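Local coordinates for 3,6-diketocamphane 1,6-monooxygenase (Pseudomonas putida, PDB 4UWM), which catalyses the FMNH2- and O2-dependent Baeyer-Villiger oxidation of the diketone (1S,4S)-bornane-2,5-dione to a campholide lactone during (-)-camphor degradation, at residues G202-Y205 with N206-S209; G278-F281 with E282-I286; I288-F292 with G293-G297; V307-D310 with L311-V315. One frame throughout, in Å; residues are numbered along the deposited sequence.

Along the chain the four contacts come in series; none nests in or crosses another. Interaction 1 closes the turn between strand 198-202 and helix 208-216 of the TIM barrel, round the FMN phosphate. Interaction 2 lies within helix 276-291, and interaction 3 ends that same helix and turns the chain towards helix 296-302. Interaction 4 starts helix 311-317, after helix 296-302 and the loop that follows it. In space they are joined by side chains: Phe203 of interaction 1 packs on Met294 of interaction 3, Phe281 of interaction 2 on Trp289 of interaction 3, and Leu311 and Leu314 of interaction 4 on Ile286 of interaction 2. Flavin site and outer helices are thus linked.

Interaction 1 (G202-Y205 with N206-S209); sequences GFSY and NSPS. With FMN (flavin mononucleotide), chain C.
Gly202 CA and Ser207 OG lie 3.6 Å apart across the turn from strand 198-202 to helix 208-216, the phosphate-binding loop of this TIM-barrel flavoprotein. Its two halves run 169° apart end to end, a near-complete reversal that wraps the chain round the FMN phosphate.

Three serine hydroxyls donate to that group. Ser204 OG reaches FMN O2P at 2.9 Å and Ser207 OG reaches the same oxygen at a short 2.5 Å, whereas Ser209 OG takes FMN O1P at 2.7 Å. With chi1 at 71°, Ser204 OG sits between the backbone N and the carbonyl carbon, which lets hydroxyl and amide of one residue share O2P.

Backbone amides supply the second set of bonds: Ser204 N meets FMN O2P at 3.2 Å, Ser209 N meets FMN O1P, and Phe203 N adds weak bonds to O2P and O5'. Because Ser209 lies in the first turn of the helix, the helix N terminus probably helps to stabilise the phosphate charge.

Carbon contacts border the site. Pro208 CD lies 3.8 Å from Ser204 OG, and, in one of its two conformers, the Phe203 ring turns a face to the flavin methyl C8M. Ser207 is also the N-cap: while donating to O2P, its OG accepts a hydrogen bond from Met210 N.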
loop_
_atom_site.group_PDB
_atom_site.type_symbol
_atom_site.label_atom_id
_atom_site.label_comp_id
_atom_site.label_asym_id
_atom_site.label_seq_id
_atom_site.Cartn_x
_atom_site.Cartn_y
_atom_site.Cartn_z
ATOM N N GLY A 202 -1.835 -17.707 -16.747
ATOM C CA GLY A 202 -2.429 -18.013 -18.051
ATOM C C GLY A 202 -3.828 -18.612 -17.909
ATOM O O GLY A 202 -4.106 -19.360 -16.953
ATOM N N PHE A 203 -4.723 -18.254 -18.830
ATOM C CA PHE A 203 -6.029 -18.912 -18.865
ATOM C C PHE A 203 -6.346 -19.584 -20.193
ATOM O O PHE A 203 -6.831 -20.720 -20.185
ATOM C CB PHE A 203 -7.200 -18.022 -18.416
ATOM C CG PHE A 203 -8.524 -18.757 -18.374
ATOM C CD1 PHE A 203 -8.775 -19.717 -17.388
ATOM C CD2 PHE A 203 -9.506 -18.519 -19.339
ATOM C CE1 PHE A 203 -9.983 -20.406 -17.357
ATOM C CE2 PHE A 203 -10.712 -19.207 -19.312
ATOM C CZ PHE A 203 -10.949 -20.153 -18.322
ATOM N N SER A 204 -6.044 -18.930 -21.316
ATOM C CA SER A 204 -6.384 -19.486 -22.626
ATOM C C SER A 204 -5.586 -20.755 -22.955
ATOM O O SER A 204 -4.538 -21.013 -22.352
ATOM C CB SER A 204 -6.266 -18.424 -23.722
ATOM O OG SER A 204 -4.914 -18.099 -23.978
ATOM N N TYR A 205 -6.123 -21.555 -23.882
ATOM C CA TYR A 205 -5.563 -22.858 -24.251
ATOM C C TYR A 205 -4.128 -22.734 -24.769
ATOM O O TYR A 205 -3.196 -23.323 -24.200
ATOM C CB TYR A 205 -6.467 -23.541 -25.290
ATOM C CG TYR A 205 -6.029 -24.939 -25.658
ATOM C CD1 TYR A 205 -6.214 -26.001 -24.772
ATOM C CD2 TYR A 205 -5.422 -25.202 -26.889
ATOM C CE1 TYR A 205 -5.809 -27.285 -25.098
ATOM C CE2 TYR A 205 -5.014 -26.484 -27.223
ATOM C CZ TYR A 205 -5.211 -27.520 -26.324
ATOM O OH TYR A 205 -4.813 -28.796 -26.642
ATOM N N ASN A 206 -3.974 -21.971 -25.852
ATOM C CA ASN A 206 -2.662 -21.631 -26.393
ATOM C C ASN A 206 -2.218 -20.299 -25.801
ATOM O O ASN A 206 -2.409 -19.248 -26.407
ATOM C CB ASN A 206 -2.702 -21.554 -27.925
ATOM C CG ASN A 206 -3.045 -22.882 -28.578
ATOM O OD1 ASN A 206 -2.507 -23.929 -28.217
ATOM N ND2 ASN A 206 -3.940 -22.838 -29.555
ATOM N N SER A 207 -1.633 -20.357 -24.607
ATOM C CA SER A 207 -1.375 -19.166 -23.786
ATOM C C SER A 207 -0.116 -18.338 -24.119
ATOM O O SER A 207 1.021 -18.795 -23.890
ATOM C CB SER A 207 -1.367 -19.572 -22.310
ATOM O OG SER A 207 -1.249 -18.442 -21.457
ATOM N N PRO A 208 -0.315 -17.101 -24.627
ATOM C CA PRO A 208 0.794 -16.165 -24.840
ATOM C C PRO A 208 1.527 -15.846 -23.539
ATOM O O PRO A 208 2.747 -15.633 -23.552
ATOM C CB PRO A 208 0.094 -14.907 -25.373
ATOM C CG PRO A 208 -1.176 -15.403 -25.969
ATOM C CD PRO A 208 -1.601 -16.515 -25.053
ATOM N N SER A 209 0.783 -15.822 -22.427
ATOM C CA SER A 209 1.368 -15.634 -21.096
ATOM C C SER A 209 2.288 -16.793 -20.726
ATOM O O SER A 209 3.367 -16.578 -20.178
ATOM C CB SER A 209 0.276 -15.444 -20.038
ATOM O OG SER A 209 -0.433 -14.241 -20.297
HETATM N N1 FMN C . -5.304 -13.162 -13.685
HETATM C C2 FMN C . -4.441 -12.875 -12.667
HETATM O O2 FMN C . -3.445 -12.155 -12.891
HETATM N N3 FMN C . -4.611 -13.341 -11.416
HETATM C C4 FMN C . -5.644 -14.124 -11.080
HETATM O O4 FMN C . -5.752 -14.530 -9.905
HETATM C C4A FMN C . -6.641 -14.487 -12.127
HETATM N N5 FMN C . -7.714 -15.267 -11.866
HETATM C C5A FMN C . -8.611 -15.588 -12.833
HETATM C C6 FMN C . -9.706 -16.400 -12.527
HETATM C C7 FMN C . -10.638 -16.741 -13.508
HETATM C C7M FMN C . -11.813 -17.619 -13.157
HETATM C C8 FMN C . -10.454 -16.226 -14.897
HETATM C C8M FMN C . -11.426 -16.559 -15.994
HETATM C C9 FMN C . -9.363 -15.417 -15.203
HETATM C C9A FMN C . -8.428 -15.076 -14.228
HETATM N N10 FMN C . -7.311 -14.256 -14.537
HETATM C C10 FMN C . -6.400 -13.942 -13.493
HETATM C "C1'" FMN C . -7.122 -13.724 -15.900
HETATM C "C2'" FMN C . -6.167 -14.580 -16.717
HETATM O "O2'" FMN C . -5.007 -14.832 -15.925
HETATM C "C3'" FMN C . -5.763 -13.868 -18.005
HETATM O "O3'" FMN C . -6.651 -14.284 -19.052
HETATM C "C4'" FMN C . -4.304 -14.166 -18.359
HETATM O "O4'" FMN C . -3.427 -13.357 -17.564
HETATM C "C5'" FMN C . -3.988 -13.973 -19.838
HETATM O "O5'" FMN C . -4.110 -15.264 -20.420
HETATM P P FMN C . -3.565 -15.645 -21.876
HETATM O O1P FMN C . -2.273 -14.920 -22.084
HETATM O O2P FMN C . -3.405 -17.127 -21.711
HETATM O O3P FMN C . -4.683 -15.214 -22.784
#

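Interaction 2 (G278-F281 with E282-I286); sequences GYCF and ERYLI
Tyr279 and Arg283 stand side by side, one turn apart on helix 276-291, and the arginine can be followed outward atom by atom. Arg283 CB lies 3.3 Å from Tyr279 O, the carbonyl that also accepts the hydrogen bond of Arg283 N. From CG to NE the chain is extended, and chi1 of -178° sends it the same way as the tyrosine ring. Arg283 CD then comes within 3.3 Å of Tyr279 OH. At the tip Arg283 NH1 donates to Tyr279 OH over 2.8 Å; the oxygen is near the guanidinium edge but somewhat tilted from its plane, and the ring and guanidinium planes are 80° apart. The other terminal nitrogen, NH2, forms a salt bridge with Glu181 of the second subunit.

Beyond this pair the helix widens into a pi-type turn. Cys280 O accepts from Tyr284 N at 2.8 Å and from Leu285 N at 3.2 Å, the two donors arriving from opposite faces of the carbonyl plane. Phe281 O accepts from Ile286 N at 2.8 Å, an i to i+5 bond.

On the inner side Leu285 CD1 sits 3.6 Å from the centroid of the Phe281 ring, only 9° off its normal, a CH-pi contact over the face. Ile286 CD1 approaches Phe281 CB.

The chemistry divides the helix accordingly: apolar contacts gather round Phe281, while the tyrosine hydroxyl helps to orient a guanidinium that pairs with the second subunit, which probably steadies its charge at the dimer interface.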
loop_
_atom_site.group_PDB
_atom_site.type_symbol
_atom_site.label_atom_id
_atom_site.label_comp_id
_atom_site.label_asym_id
_atom_site.label_seq_id
_atom_site.Cartn_x
_atom_site.Cartn_y
_atom_site.Cartn_z
ATOM N N GLY A 278 -20.486 -23.132 -2.895
ATOM C CA GLY A 278 -21.656 -23.363 -3.731
ATOM C C GLY A 278 -22.437 -22.103 -3.997
ATOM O O GLY A 278 -22.946 -21.921 -5.096
ATOM N N TYR A 279 -22.529 -21.224 -2.993
ATOM C CA TYR A 279 -23.218 -19.939 -3.146
ATOM C C TYR A 279 -22.583 -19.045 -4.232
ATOM O O TYR A 279 -23.278 -18.489 -5.097
ATOM C CB TYR A 279 -23.296 -19.174 -1.804
ATOM C CG TYR A 279 -24.016 -17.857 -1.936
ATOM C CD1 TYR A 279 -25.413 -17.803 -2.009
ATOM C CD2 TYR A 279 -23.307 -16.659 -2.051
ATOM C CE1 TYR A 279 -26.078 -16.593 -2.169
ATOM C CE2 TYR A 279 -23.961 -15.453 -2.212
ATOM C CZ TYR A 279 -25.349 -15.426 -2.261
ATOM O OH TYR A 279 -25.997 -14.229 -2.412
ATOM N N CYS A 280 -21.260 -18.907 -4.169
ATOM C CA CYS A 280 -20.528 -18.053 -5.118
ATOM C C CYS A 280 -20.680 -18.611 -6.535
ATOM O O CYS A 280 -21.046 -17.888 -7.464
ATOM C CB CYS A 280 -19.050 -17.993 -4.734
ATOM S SG CYS A 280 -18.058 -16.980 -5.863
ATOM N N PHE A 281 -20.425 -19.907 -6.685
ATOM C CA PHE A 281 -20.571 -20.574 -7.984
ATOM C C PHE A 281 -21.962 -20.469 -8.571
ATOM O O PHE A 281 -22.108 -20.103 -9.728
ATOM C CB PHE A 281 -20.110 -22.026 -7.922
ATOM C CG PHE A 281 -18.641 -22.191 -8.167
ATOM C CD1 PHE A 281 -18.157 -22.334 -9.460
ATOM C CD2 PHE A 281 -17.736 -22.164 -7.114
ATOM C CE1 PHE A 281 -16.801 -22.477 -9.701
ATOM C CE2 PHE A 281 -16.377 -22.304 -7.347
ATOM C CZ PHE A 281 -15.909 -22.463 -8.643
ATOM N N GLU A 282 -22.982 -20.765 -7.770
ATOM C CA GLU A 282 -24.379 -20.677 -8.222
ATOM C C GLU A 282 -24.798 -19.270 -8.605
ATOM O O GLU A 282 -25.458 -19.071 -9.628
ATOM C CB GLU A 282 -25.314 -21.164 -7.118
ATOM C CG GLU A 282 -26.661 -21.657 -7.596
ATOM C CD GLU A 282 -26.596 -23.104 -8.013
ATOM O OE1 GLU A 282 -26.185 -23.362 -9.162
ATOM O OE2 GLU A 282 -26.922 -23.974 -7.179
ATOM N N ARG A 283 -24.439 -18.286 -7.780
ATOM C CA ARG A 283 -24.907 -16.926 -8.013
ATOM C C ARG A 283 -24.090 -16.162 -9.041
ATOM O O ARG A 283 -24.631 -15.322 -9.769
ATOM C CB ARG A 283 -24.959 -16.127 -6.712
ATOM C CG ARG A 283 -25.497 -14.723 -6.919
ATOM C CD ARG A 283 -25.539 -13.905 -5.642
ATOM N NE ARG A 283 -25.774 -12.496 -5.946
ATOM C CZ ARG A 283 -25.756 -11.516 -5.048
ATOM N NH1 ARG A 283 -25.521 -11.783 -3.762
ATOM N NH2 ARG A 283 -25.991 -10.274 -5.440
ATOM N N TYR A 284 -22.789 -16.439 -9.083
ATOM C CA TYR A 284 -21.849 -15.554 -9.772
ATOM C C TYR A 284 -21.073 -16.269 -10.871
ATOM O O TYR A 284 -21.173 -15.898 -12.035
ATOM C CB TYR A 284 -20.875 -14.904 -8.742
ATOM C CG TYR A 284 -19.800 -14.014 -9.359
ATOM C CD1 TYR A 284 -20.139 -12.975 -10.222
ATOM C CD2 TYR A 284 -18.452 -14.191 -9.040
ATOM C CE1 TYR A 284 -19.167 -12.156 -10.776
ATOM C CE2 TYR A 284 -17.470 -13.383 -9.602
ATOM C CZ TYR A 284 -17.838 -12.366 -10.461
ATOM O OH TYR A 284 -16.883 -11.545 -11.019
ATOM N N LEU A 285 -20.301 -17.286 -10.500
ATOM C CA LEU A 285 -19.340 -17.879 -11.433
ATOM C C LEU A 285 -19.943 -18.728 -12.553
ATOM O O LEU A 285 -19.531 -18.602 -13.714
ATOM C CB LEU A 285 -18.270 -18.694 -10.687
ATOM C CG LEU A 285 -17.314 -17.895 -9.793
ATOM C CD1 LEU A 285 -16.439 -18.830 -8.980
ATOM C CD2 LEU A 285 -16.472 -16.927 -10.619
ATOM N N ILE A 286 -20.876 -19.616 -12.202
ATOM C CA ILE A 286 -21.438 -20.538 -13.195
ATOM C C ILE A 286 -22.099 -19.780 -14.342
ATOM O O ILE A 286 -21.762 -20.051 -15.494
ATOM C CB ILE A 286 -22.325 -21.648 -12.571
ATOM C CG1 ILE A 286 -21.434 -22.707 -11.920
ATOM C CG2 ILE A 286 -23.210 -22.308 -13.621
ATOM C CD1 ILE A 286 -22.112 -23.536 -10.843
#

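Interaction 3 (I288-F292 with G293-G297); sequences IWRRF and GMMDG
A Schellman motif ends helix 276-291 by tying Trp289 and Arg290 to Gly293 and Met294. Its evidence is the pair of backbone bonds: Met294 N donates to Trp289 O over 2.7 Å, and Gly293 N donates to Arg290 O over 3.2 Å, the second donor standing above the carbonyl plane. Gly293, with phi of 51°, is the C-prime residue that turns the chain out of the helix.

The same reversal lays Met294 back over Trp289, the two side chains crossing at about a right angle. Met294 CE lies 3.9 Å from the centroid of the Trp289 five-membered ring, 28° off its normal, in a CH-pi contact over the face. Its bend at chi3, 58°, brings this methyl onto the ring, while Met294 SD stays oblique to the ring in a Met-aromatic contact and lies 4.0 Å from Phe292 CB. Met295 reaches the tryptophan from another direction: Met295 CG meets Trp289 CE3 at 3.9 Å, at the ring edge. Its chain then bends so that Met295 CE comes within 3.8 Å of Arg290 N. Two methionines thus pack against the indole, one over a face and one at an edge.

A type I turn from Gly293 to Asp296 carries the chain into helix 296-302. Met294 touches FMN and Phe203 in the flavin pocket, the Trp289 ring meets Phe281 edge-to-face within the helix, and Met295 packs on Ala309 in the loop before helix 311-317.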
loop_
_atom_site.group_PDB
_atom_site.type_symbol
_atom_site.label_atom_id
_atom_site.label_comp_id
_atom_site.label_asym_id
_atom_site.label_seq_id
_atom_site.Cartn_x
_atom_site.Cartn_y
_atom_site.Cartn_z
ATOM N N ILE A 288 -21.448 -16.934 -15.565
ATOM C CA ILE A 288 -20.377 -16.353 -16.370
ATOM C C ILE A 288 -19.675 -17.437 -17.188
ATOM O O ILE A 288 -19.554 -17.323 -18.407
ATOM C CB ILE A 288 -19.344 -15.592 -15.496
ATOM C CG1 ILE A 288 -19.983 -14.366 -14.843
ATOM C CG2 ILE A 288 -18.132 -15.190 -16.327
ATOM C CD1 ILE A 288 -19.051 -13.615 -13.911
ATOM N N TRP A 289 -19.218 -18.486 -16.504
ATOM C CA TRP A 289 -18.507 -19.582 -17.136
ATOM C C TRP A 289 -19.333 -20.220 -18.259
ATOM O O TRP A 289 -18.793 -20.541 -19.324
ATOM C CB TRP A 289 -18.110 -20.632 -16.101
ATOM C CG TRP A 289 -17.031 -20.201 -15.180
ATOM C CD1 TRP A 289 -16.564 -18.924 -15.002
ATOM C CD2 TRP A 289 -16.279 -21.030 -14.276
ATOM N NE1 TRP A 289 -15.563 -18.912 -14.060
ATOM C CE2 TRP A 289 -15.365 -20.188 -13.599
ATOM C CE3 TRP A 289 -16.285 -22.403 -13.977
ATOM C CZ2 TRP A 289 -14.464 -20.670 -12.638
ATOM C CZ3 TRP A 289 -15.379 -22.885 -13.017
ATOM C CH2 TRP A 289 -14.477 -22.017 -12.368
ATOM N N ARG A 290 -20.634 -20.391 -18.022
ATOM C CA ARG A 290 -21.517 -20.945 -19.043
ATOM C C ARG A 290 -21.643 -20.013 -20.245
ATOM O O ARG A 290 -21.579 -20.469 -21.385
ATOM C CB ARG A 290 -22.898 -21.307 -18.488
ATOM C CG ARG A 290 -23.646 -22.290 -19.383
ATOM C CD ARG A 290 -25.104 -22.488 -18.985
ATOM N NE ARG A 290 -25.273 -22.878 -17.585
ATOM C CZ ARG A 290 -25.056 -24.098 -17.101
ATOM N NH1 ARG A 290 -24.644 -25.081 -17.895
ATOM N NH2 ARG A 290 -25.246 -24.332 -15.810
ATOM N N ARG A 291 -21.797 -18.714 -19.997
ATOM C CA ARG A 291 -21.921 -17.736 -21.079
ATOM C C ARG A 291 -20.704 -17.708 -22.015
ATOM O O ARG A 291 -20.851 -17.468 -23.212
ATOM C CB ARG A 291 -22.203 -16.333 -20.520
ATOM C CG ARG A 291 -22.687 -15.343 -21.567
ATOM C CD ARG A 291 -23.181 -14.049 -20.945
ATOM N NE ARG A 291 -22.160 -13.003 -20.957
ATOM C CZ ARG A 291 -22.344 -11.761 -20.513
ATOM N NH1 ARG A 291 -23.514 -11.391 -20.008
ATOM N NH2 ARG A 291 -21.353 -10.884 -20.571
ATOM N N PHE A 292 -19.514 -17.949 -21.472
ATOM C CA PHE A 292 -18.287 -17.872 -22.260
ATOM C C PHE A 292 -17.669 -19.248 -22.497
ATOM O O PHE A 292 -16.461 -19.367 -22.727
ATOM C CB PHE A 292 -17.274 -16.958 -21.574
ATOM C CG PHE A 292 -17.694 -15.520 -21.520
ATOM C CD1 PHE A 292 -17.478 -14.674 -22.609
ATOM C CD2 PHE A 292 -18.295 -14.999 -20.378
ATOM C CE1 PHE A 292 -17.861 -13.340 -22.559
ATOM C CE2 PHE A 292 -18.680 -13.666 -20.323
ATOM C CZ PHE A 292 -18.464 -12.837 -21.415
ATOM N N GLY A 293 -18.508 -20.280 -22.421
ATOM C CA GLY A 293 -18.116 -21.664 -22.676
ATOM C C GLY A 293 -16.891 -22.128 -21.926
ATOM O O GLY A 293 -16.118 -22.941 -22.427
ATOM N N MET A 294 -16.719 -21.623 -20.710
ATOM C CA MET A 294 -15.528 -21.921 -19.922
ATOM C C MET A 294 -15.554 -23.272 -19.213
ATOM O O MET A 294 -14.567 -23.671 -18.590
ATOM C CB MET A 294 -15.260 -20.786 -18.941
ATOM C CG MET A 294 -14.859 -19.495 -19.641
ATOM S SD MET A 294 -14.967 -18.068 -18.552
ATOM C CE MET A 294 -13.847 -18.582 -17.254
ATOM N N MET A 295 -16.672 -23.986 -19.316
ATOM C CA MET A 295 -16.744 -25.338 -18.744
ATOM C C MET A 295 -16.620 -26.465 -19.784
ATOM O O MET A 295 -16.856 -27.635 -19.477
ATOM C CB MET A 295 -18.004 -25.498 -17.893
ATOM C CG MET A 295 -17.932 -24.732 -16.587
ATOM S SD MET A 295 -19.453 -24.751 -15.653
ATOM C CE MET A 295 -20.603 -23.980 -16.781
ATOM N N ASP A 296 -16.225 -26.098 -21.000
ATOM C CA ASP A 296 -16.077 -27.044 -22.111
ATOM C C ASP A 296 -14.957 -28.054 -21.899
ATOM O O ASP A 296 -15.099 -29.224 -22.253
ATOM C CB ASP A 296 -15.864 -26.297 -23.425
ATOM C CG ASP A 296 -17.132 -25.635 -23.937
ATOM O OD1 ASP A 296 -18.157 -25.632 -23.229
ATOM O OD2 ASP A 296 -17.103 -25.103 -25.063
ATOM N N GLY A 297 -13.843 -27.607 -21.325
ATOM C CA GLY A 297 -12.755 -28.504 -20.954
ATOM C C GLY A 297 -13.204 -29.517 -19.918
ATOM O O GLY A 297 -12.868 -30.702 -20.008
#

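Interaction 4 (V307-D310 with L311-V315); sequences VDAD and LEFLV
Asp310 is the N-cap of helix 311-317, and its side chain meets Phe313 three residues on. Asp310 OD1 accepts from Phe313 N at 3.0 Å, with an N-H...O angle of 166°. The carboxylate gets there because a chi1 of 59° folds it back over the first turn. The main chain joins in: Leu314 N donates to Asp310 O at 3.1 Å, the first regular i to i+4 bond of the helix.

The tight part is the inner side. Ala309 CB packs on the Phe313 ring, 3.8 Å from Phe313 CD2, and the same ring carries Asp310 O at its edge. Phe313 CB is 3.4 Å from Asp310 O. Leu311 and Leu314 are buried too, against Phe281, Glu282 and Ile286 of helix 276-291, and Phe313 is covered by Tyr298 and Ala302 of helix 296-302.

The outer side is looser. Asp308, Asp310 and Glu312 are exposed, and the extended chain of Glu312 carries its OE2 to a salt bridge with Lys269. Asp310 OD1 and Glu312 OE1, like charges, stay 5.7 Å apart. The capping bond and the helix N terminus probably ease the aspartate's negative charge. On the buried side, Leu314 CG closes against Asp310 O at 3.5 Å.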
loop_
_atom_site.group_PDB
_atom_site.type_symbol
_atom_site.label_atom_id
_atom_site.label_comp_id
_atom_site.label_asym_id
_atom_site.label_seq_id
_atom_site.Cartn_x
_atom_site.Cartn_y
_atom_site.Cartn_z
ATOM N N VAL A 307 -23.865 -28.017 -21.738
ATOM C CA VAL A 307 -25.195 -27.563 -21.316
ATOM C C VAL A 307 -25.619 -28.221 -19.993
ATOM O O VAL A 307 -26.437 -27.673 -19.255
ATOM C CB VAL A 307 -26.254 -27.798 -22.428
ATOM C CG1 VAL A 307 -27.635 -27.325 -21.992
ATOM C CG2 VAL A 307 -25.850 -27.086 -23.713
ATOM N N ASP A 308 -25.041 -29.384 -19.687
ATOM C CA ASP A 308 -25.367 -30.136 -18.473
ATOM C C ASP A 308 -24.400 -29.847 -17.309
ATOM O O ASP A 308 -24.470 -30.497 -16.258
ATOM C CB ASP A 308 -25.408 -31.645 -18.768
ATOM C CG ASP A 308 -26.234 -31.990 -20.007
ATOM O OD1 ASP A 308 -27.306 -31.377 -20.210
ATOM O OD2 ASP A 308 -25.812 -32.885 -20.776
ATOM N N ALA A 309 -23.497 -28.883 -17.497
ATOM C CA ALA A 309 -22.550 -28.521 -16.436
ATOM C C ALA A 309 -23.208 -27.588 -15.419
ATOM O O ALA A 309 -23.486 -26.421 -15.712
ATOM C CB ALA A 309 -21.294 -27.891 -17.016
ATOM N N ASP A 310 -23.473 -28.124 -14.234
ATOM C CA ASP A 310 -24.040 -27.351 -13.136
ATOM C C ASP A 310 -23.197 -27.568 -11.879
ATOM O O ASP A 310 -22.148 -28.212 -11.933
ATOM C CB ASP A 310 -25.513 -27.728 -12.902
ATOM C CG ASP A 310 -25.707 -29.206 -12.564
ATOM O OD1 ASP A 310 -24.754 -29.892 -12.124
ATOM O OD2 ASP A 310 -26.842 -29.686 -12.733
ATOM N N LEU A 311 -23.661 -27.041 -10.753
ATOM C CA LEU A 311 -22.888 -27.069 -9.518
ATOM C C LEU A 311 -22.474 -28.482 -9.117
ATOM O O LEU A 311 -21.293 -28.742 -8.886
ATOM C CB LEU A 311 -23.661 -26.382 -8.383
ATOM C CG LEU A 311 -23.038 -26.319 -6.989
ATOM C CD1 LEU A 311 -21.616 -25.765 -7.015
ATOM C CD2 LEU A 311 -23.930 -25.485 -6.079
ATOM N N GLU A 312 -23.443 -29.396 -9.058
ATOM C CA GLU A 312 -23.170 -30.765 -8.643
ATOM C C GLU A 312 -22.200 -31.474 -9.579
ATOM O O GLU A 312 -21.349 -32.241 -9.127
ATOM C CB GLU A 312 -24.473 -31.572 -8.498
ATOM C CG GLU A 312 -24.260 -32.981 -7.963
ATOM C CD GLU A 312 -25.528 -33.626 -7.433
ATOM O OE1 GLU A 312 -26.617 -33.387 -8.002
ATOM O OE2 GLU A 312 -25.427 -34.377 -6.438
ATOM N N PHE A 313 -22.311 -31.206 -10.879
ATOM C CA PHE A 313 -21.331 -31.728 -11.817
ATOM C C PHE A 313 -19.908 -31.295 -11.431
ATOM O O PHE A 313 -18.984 -32.117 -11.393
ATOM C CB PHE A 313 -21.641 -31.305 -13.253
ATOM C CG PHE A 313 -20.472 -31.479 -14.183
ATOM C CD1 PHE A 313 -20.075 -32.750 -14.594
ATOM C CD2 PHE A 313 -19.734 -30.378 -14.615
ATOM C CE1 PHE A 313 -18.978 -32.920 -15.429
ATOM C CE2 PHE A 313 -18.638 -30.543 -15.450
ATOM C CZ PHE A 313 -18.259 -31.815 -15.859
ATOM N N LEU A 314 -19.748 -30.001 -11.155
ATOM C CA LEU A 314 -18.453 -29.434 -10.763
ATOM C C LEU A 314 -17.961 -30.060 -9.463
ATOM O O LEU A 314 -16.820 -30.499 -9.374
ATOM C CB LEU A 314 -18.542 -27.896 -10.642
ATOM C CG LEU A 314 -18.787 -27.086 -11.920
ATOM C CD1 LEU A 314 -18.943 -25.603 -11.613
ATOM C CD2 LEU A 314 -17.676 -27.292 -12.945
ATOM N N VAL A 315 -18.838 -30.138 -8.469
ATOM C CA VAL A 315 -18.476 -30.742 -7.184
ATOM C C VAL A 315 -18.042 -32.203 -7.319
ATOM O O VAL A 315 -17.085 -32.632 -6.668
ATOM C CB VAL A 315 -19.618 -30.590 -6.157
ATOM C CG1 VAL A 315 -19.218 -31.159 -4.812
ATOM C CG2 VAL A 315 -19.987 -29.126 -6.000
#